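Local coordinates for CaaX farnesyltransferase alpha subunit Ram2 (Aspergillus fumigatus, PDB 4L9P), which forms, with the beta subunit Ram1, the heterodimeric protein farnesyltransferase that transfers a farnesyl group to the cysteine of C-terminal CaaX motifs, at the interface of chains A and B. Coordinates in Å, arbitrary orientation; residue numbers count along the deposited sequence, not the author numbering. Chains: chain A, CaaX farnesyltransferase alpha subunit Ram2; chain B, CaaX farnesyltransferase beta subunit Ram1.

Contact 1: the interface of chains A and B. Residues chain A 257, 301-304, 338; chain B 82, 84.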
loop_
_atom_site.group_PDB
_atom_site.type_symbol
_atom_site.label_atom_id
_atom_site.label_comp_id
_atom_site.label_asym_id
_atom_site.label_seq_id
_atom_site.Cartn_x
_atom_site.Cartn_y
_atom_site.Cartn_z
ATOM N N GLU A 257 4.752 -26.249 -2.643
ATOM C CA GLU A 257 4.227 -25.298 -1.649
ATOM C C GLU A 257 4.321 -23.839 -2.135
ATOM O O GLU A 257 3.924 -22.932 -1.416
ATOM C CB GLU A 257 4.963 -25.500 -0.320
ATOM C CG GLU A 257 4.374 -24.793 0.914
ATOM C CD GLU A 257 2.916 -25.089 1.182
ATOM O OE1 GLU A 257 2.392 -26.038 0.589
ATOM O OE2 GLU A 257 2.294 -24.384 2.027
ATOM N N VAL A 301 0.983 -34.766 3.008
ATOM C CA VAL A 301 0.605 -33.604 2.203
ATOM C C VAL A 301 1.809 -32.831 1.718
ATOM O O VAL A 301 2.642 -32.406 2.516
ATOM C CB VAL A 301 -0.275 -32.662 3.063
ATOM C CG1 VAL A 301 -0.524 -31.288 2.378
ATOM C CG2 VAL A 301 -1.592 -33.377 3.469
ATOM N N LYS A 302 1.895 -32.625 0.413
ATOM C CA LYS A 302 3.035 -31.902 -0.122
ATOM C C LYS A 302 2.712 -30.461 -0.467
ATOM O O LYS A 302 3.626 -29.693 -0.811
ATOM C CB LYS A 302 3.538 -32.615 -1.374
ATOM C CG LYS A 302 4.014 -34.084 -1.069
ATOM C CD LYS A 302 4.670 -34.780 -2.301
ATOM C CE LYS A 302 4.134 -36.212 -2.520
ATOM N NZ LYS A 302 2.640 -36.321 -2.926
ATOM N N SER A 303 1.438 -30.099 -0.408
ATOM C CA SER A 303 1.040 -28.715 -0.746
ATOM C C SER A 303 -0.222 -28.275 -0.032
ATOM O O SER A 303 -1.294 -28.898 -0.229
ATOM C CB SER A 303 0.811 -28.602 -2.268
ATOM O OG SER A 303 0.426 -27.255 -2.597
ATOM N N SER A 304 -0.136 -27.204 0.784
ATOM C CA SER A 304 -1.348 -26.650 1.393
ATOM C C SER A 304 -2.291 -26.072 0.327
ATOM O O SER A 304 -3.530 -26.048 0.485
ATOM C CB SER A 304 -0.990 -25.604 2.444
ATOM O OG SER A 304 -0.331 -24.499 1.833
ATOM N N TYR A 338 -2.009 -27.443 8.427
ATOM C CA TYR A 338 -1.197 -27.057 7.249
ATOM C C TYR A 338 -1.162 -25.530 6.981
ATOM O O TYR A 338 -0.243 -25.096 6.282
ATOM C CB TYR A 338 -1.686 -27.824 6.022
ATOM C CG TYR A 338 -1.390 -29.295 6.201
ATOM C CD1 TYR A 338 -0.078 -29.755 6.283
ATOM C CD2 TYR A 338 -2.406 -30.201 6.389
ATOM C CE1 TYR A 338 0.207 -31.097 6.493
ATOM C CE2 TYR A 338 -2.138 -31.527 6.618
ATOM C CZ TYR A 338 -0.827 -31.973 6.653
ATOM O OH TYR A 338 -0.599 -33.291 6.885
ATOM N N ILE B 82 5.279 -27.978 6.067
ATOM C CA ILE B 82 5.568 -28.391 4.702
ATOM C C ILE B 82 6.795 -27.662 4.252
ATOM O O ILE B 82 6.873 -26.415 4.358
ATOM C CB ILE B 82 4.417 -28.060 3.734
ATOM C CG1 ILE B 82 3.157 -28.868 4.084
ATOM C CG2 ILE B 82 4.832 -28.338 2.249
ATOM C CD1 ILE B 82 1.908 -28.296 3.371
ATOM N N ASP B 84 9.398 -27.531 0.863
ATOM C CA ASP B 84 9.838 -27.933 -0.470
ATOM C C ASP B 84 11.341 -28.184 -0.444
ATOM O O ASP B 84 12.070 -27.520 0.264
ATOM C CB ASP B 84 9.667 -26.773 -1.453
ATOM C CG ASP B 84 8.189 -26.477 -1.880
ATOM O OD1 ASP B 84 7.309 -27.326 -1.775
ATOM O OD2 ASP B 84 7.948 -25.347 -2.396
HETATM O O HOH W 1 2.824 -26.151 6.259
HETATM O O HOH W 2 6.308 -29.738 -0.839
#
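Two torsions of B:Ile82 place its branches against the alpha subunit: CG1 lies opposite the carbonyl carbon (chi1 -65°), and chi2 of 165° extends CD1 away from the backbone, while CG2 diverges toward A:Glu257 and A:Lys302. CD1 reaches 3.5 Å from the backbone N of A:Ser304, touches the CG1 methyl of A:Val301 and packs at 3.8 Å against CD1 at the rim of the A:Tyr338 ring; the isoleucine and tyrosine side chains are nearly perpendicular. CG2 of B:Ile82 meets the carbonyl O of A:Lys302 at 3.6 Å and the CG methylene of A:Glu257. Of the polar atoms flanking the isoleucine, A:Ser304 N is bonded to A:Glu257 OE1 and A:Lys302 O to water 2. The bent A:Glu257 chain brings its carboxylate to A:Ser304: OE1 accepts the backbone N through its syn lone pair, and A:Glu257 OE2 accepts A:Ser304 OG, the hydroxyl, on the syn side at 2.6 Å. This pairing fixes the carboxylate's rotation beside the isoleucine. Across the interface, the backbone N of A:Glu257 donates to the syn lone pair of B:Asp84 OD1 at 2.9 Å (158° at H). Water 2 also reaches that OD1, and water 1 joins B:Ile82 N to A:Tyr338 O. In the fold, a beta-subunit loop lays B:Ile82 against a surface formed by an alpha-subunit loop at A:Glu257, the A:Val301–A:Ser303 segment leading into helix 304-317, and the C-terminal end of helix 323-338.

Contact 2: the interface of chains A and B. Residues chain A 343-344, 347; chain B 399, 401-402, 480-481.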
loop_
_atom_site.group_PDB
_atom_site.type_symbol
_atom_site.label_atom_id
_atom_site.label_comp_id
_atom_site.label_asym_id
_atom_site.label_seq_id
_atom_site.Cartn_x
_atom_site.Cartn_y
_atom_site.Cartn_z
ATOM N N ARG A 343 -6.698 -19.798 10.498
ATOM C CA ARG A 343 -7.833 -20.539 11.070
ATOM C C ARG A 343 -9.169 -19.795 10.963
ATOM O O ARG A 343 -10.207 -20.391 10.657
ATOM C CB ARG A 343 -7.509 -20.780 12.527
ATOM C CG ARG A 343 -8.644 -21.368 13.332
ATOM C CD ARG A 343 -8.096 -21.678 14.738
ATOM N NE ARG A 343 -9.110 -22.188 15.640
ATOM C CZ ARG A 343 -8.905 -22.459 16.934
ATOM N NH1 ARG A 343 -7.705 -22.240 17.499
ATOM N NH2 ARG A 343 -9.914 -22.909 17.669
ATOM N N ASN A 344 -9.173 -18.470 11.220
ATOM C CA ASN A 344 -10.465 -17.762 11.271
ATOM C C ASN A 344 -11.060 -17.641 9.874
ATOM O O ASN A 344 -12.289 -17.627 9.706
ATOM C CB ASN A 344 -10.380 -16.385 11.954
ATOM C CG ASN A 344 -10.125 -16.525 13.455
ATOM O OD1 ASN A 344 -10.654 -17.472 14.100
ATOM N ND2 ASN A 344 -9.253 -15.700 14.004
ATOM N N GLU A 347 -12.384 -21.125 9.090
ATOM C CA GLU A 347 -13.631 -21.391 9.817
ATOM C C GLU A 347 -14.774 -20.597 9.183
ATOM O O GLU A 347 -15.901 -21.078 9.159
ATOM C CB GLU A 347 -13.488 -21.118 11.325
ATOM C CG GLU A 347 -12.571 -22.122 12.025
ATOM C CD GLU A 347 -12.395 -21.929 13.545
ATOM O OE1 GLU A 347 -12.738 -20.863 14.103
ATOM O OE2 GLU A 347 -11.845 -22.846 14.173
ATOM N N ASN B 399 -13.277 -11.450 13.378
ATOM C CA ASN B 399 -11.962 -11.197 12.806
ATOM C C ASN B 399 -11.551 -12.384 12.012
ATOM O O ASN B 399 -11.559 -13.503 12.536
ATOM C CB ASN B 399 -10.973 -10.930 13.921
ATOM C CG ASN B 399 -11.355 -9.726 14.679
ATOM O OD1 ASN B 399 -11.510 -8.646 14.052
ATOM N ND2 ASN B 399 -11.601 -9.874 16.011
ATOM N N TYR B 401 -8.591 -12.959 10.543
ATOM C CA TYR B 401 -7.148 -13.135 10.589
ATOM C C TYR B 401 -6.828 -13.423 12.075
ATOM O O TYR B 401 -7.724 -13.401 12.931
ATOM C CB TYR B 401 -6.386 -11.865 10.133
ATOM C CG TYR B 401 -6.615 -10.689 11.043
ATOM C CD1 TYR B 401 -7.773 -9.951 11.010
ATOM C CD2 TYR B 401 -5.609 -10.308 11.924
ATOM C CE1 TYR B 401 -7.988 -8.867 11.873
ATOM C CE2 TYR B 401 -5.786 -9.191 12.781
ATOM C CZ TYR B 401 -6.970 -8.467 12.752
ATOM O OH TYR B 401 -7.104 -7.384 13.636
ATOM N N SER B 402 -5.550 -13.675 12.372
ATOM C CA SER B 402 -5.112 -13.981 13.735
ATOM C C SER B 402 -4.615 -12.732 14.440
ATOM O O SER B 402 -3.478 -12.268 14.218
ATOM C CB SER B 402 -3.999 -15.061 13.704
ATOM O OG SER B 402 -3.510 -15.239 15.039
ATOM N N SER B 480 -9.159 -19.039 19.075
ATOM C CA SER B 480 -8.741 -18.648 17.716
ATOM C C SER B 480 -8.767 -17.140 17.486
ATOM O O SER B 480 -8.153 -16.657 16.529
ATOM C CB SER B 480 -9.617 -19.279 16.672
ATOM O OG SER B 480 -10.917 -18.704 16.639
ATOM N N ASP B 481 -9.516 -16.429 18.313
ATOM C CA ASP B 481 -9.639 -14.976 18.155
ATOM C C ASP B 481 -9.490 -14.303 19.494
ATOM O O ASP B 481 -10.478 -13.990 20.168
ATOM C CB ASP B 481 -10.947 -14.615 17.454
ATOM C CG ASP B 481 -11.091 -13.128 17.227
ATOM O OD1 ASP B 481 -10.074 -12.402 17.121
ATOM O OD2 ASP B 481 -12.244 -12.667 17.154
#
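The first turns of alpha-subunit helix 343-362 meet two beta-subunit loop segments, one holding B:Asn399 and B:Tyr401 just ahead of helix 403-413, the other holding B:Ser480 and B:Asp481. A:Asn344 joins them through its carboxamide. Its ND2 donates to two backbone carbonyls: B:Tyr401 O at 3.0 Å, which lies in the amide plane, and B:Ser480 O at 2.9 Å, tilted from that plane. Both bonds are fairly straight at hydrogen, although ND2 stands well above each acceptor's carbonyl plane. On the other end of the amide, A:Asn344 OD1 accepts the B:Ser480 hydroxyl OG at 2.8 Å, with the donor in the carbonyl plane. B:Ser480 thus receives a bond through its main chain and returns one through its side chain, so the contact uses both polar ends of the amide and defines its orientation. With chi1 at 72°, the serine OG lies between its backbone N and carbonyl carbon and points to OD1. From another side of this serine, the extended A:Arg343 presents a guanidinium face to B:Ser480 CB, offset toward the rim. Within the beta subunit, B:Asn399 ND2 donates to both carboxylate oxygens of B:Asp481, tying the two loop segments to each other. A salt bridge to A:Glu347, one helical turn on, should restrain the guanidinium face: A:Arg343 NE donates to A:Glu347 OE2 at 3.2 Å with 170° at hydrogen, and OE2 lies in the guanidinium plane, but the nitrogen sits 49° out of the carboxylate plane.

The C-alpha centres of contact 1 and contact 2 lie about 21 Å apart, and the two patches share no residue. On the alpha subunit they are linked in sequence through A:Tyr338, the last residue of helix 323-338 and part of contact 1, from which the chain runs through 3-10 helix 340-342 into helix 343-362 of contact 2. The beta subunit contributes loops distant in sequence, an N-terminal stretch to contact 1 and later segments to contact 2. The two patches thus hold the C-terminal part of the alpha subunit to the beta subunit at separate points, consistent with the heterodimer of alpha and beta subunits.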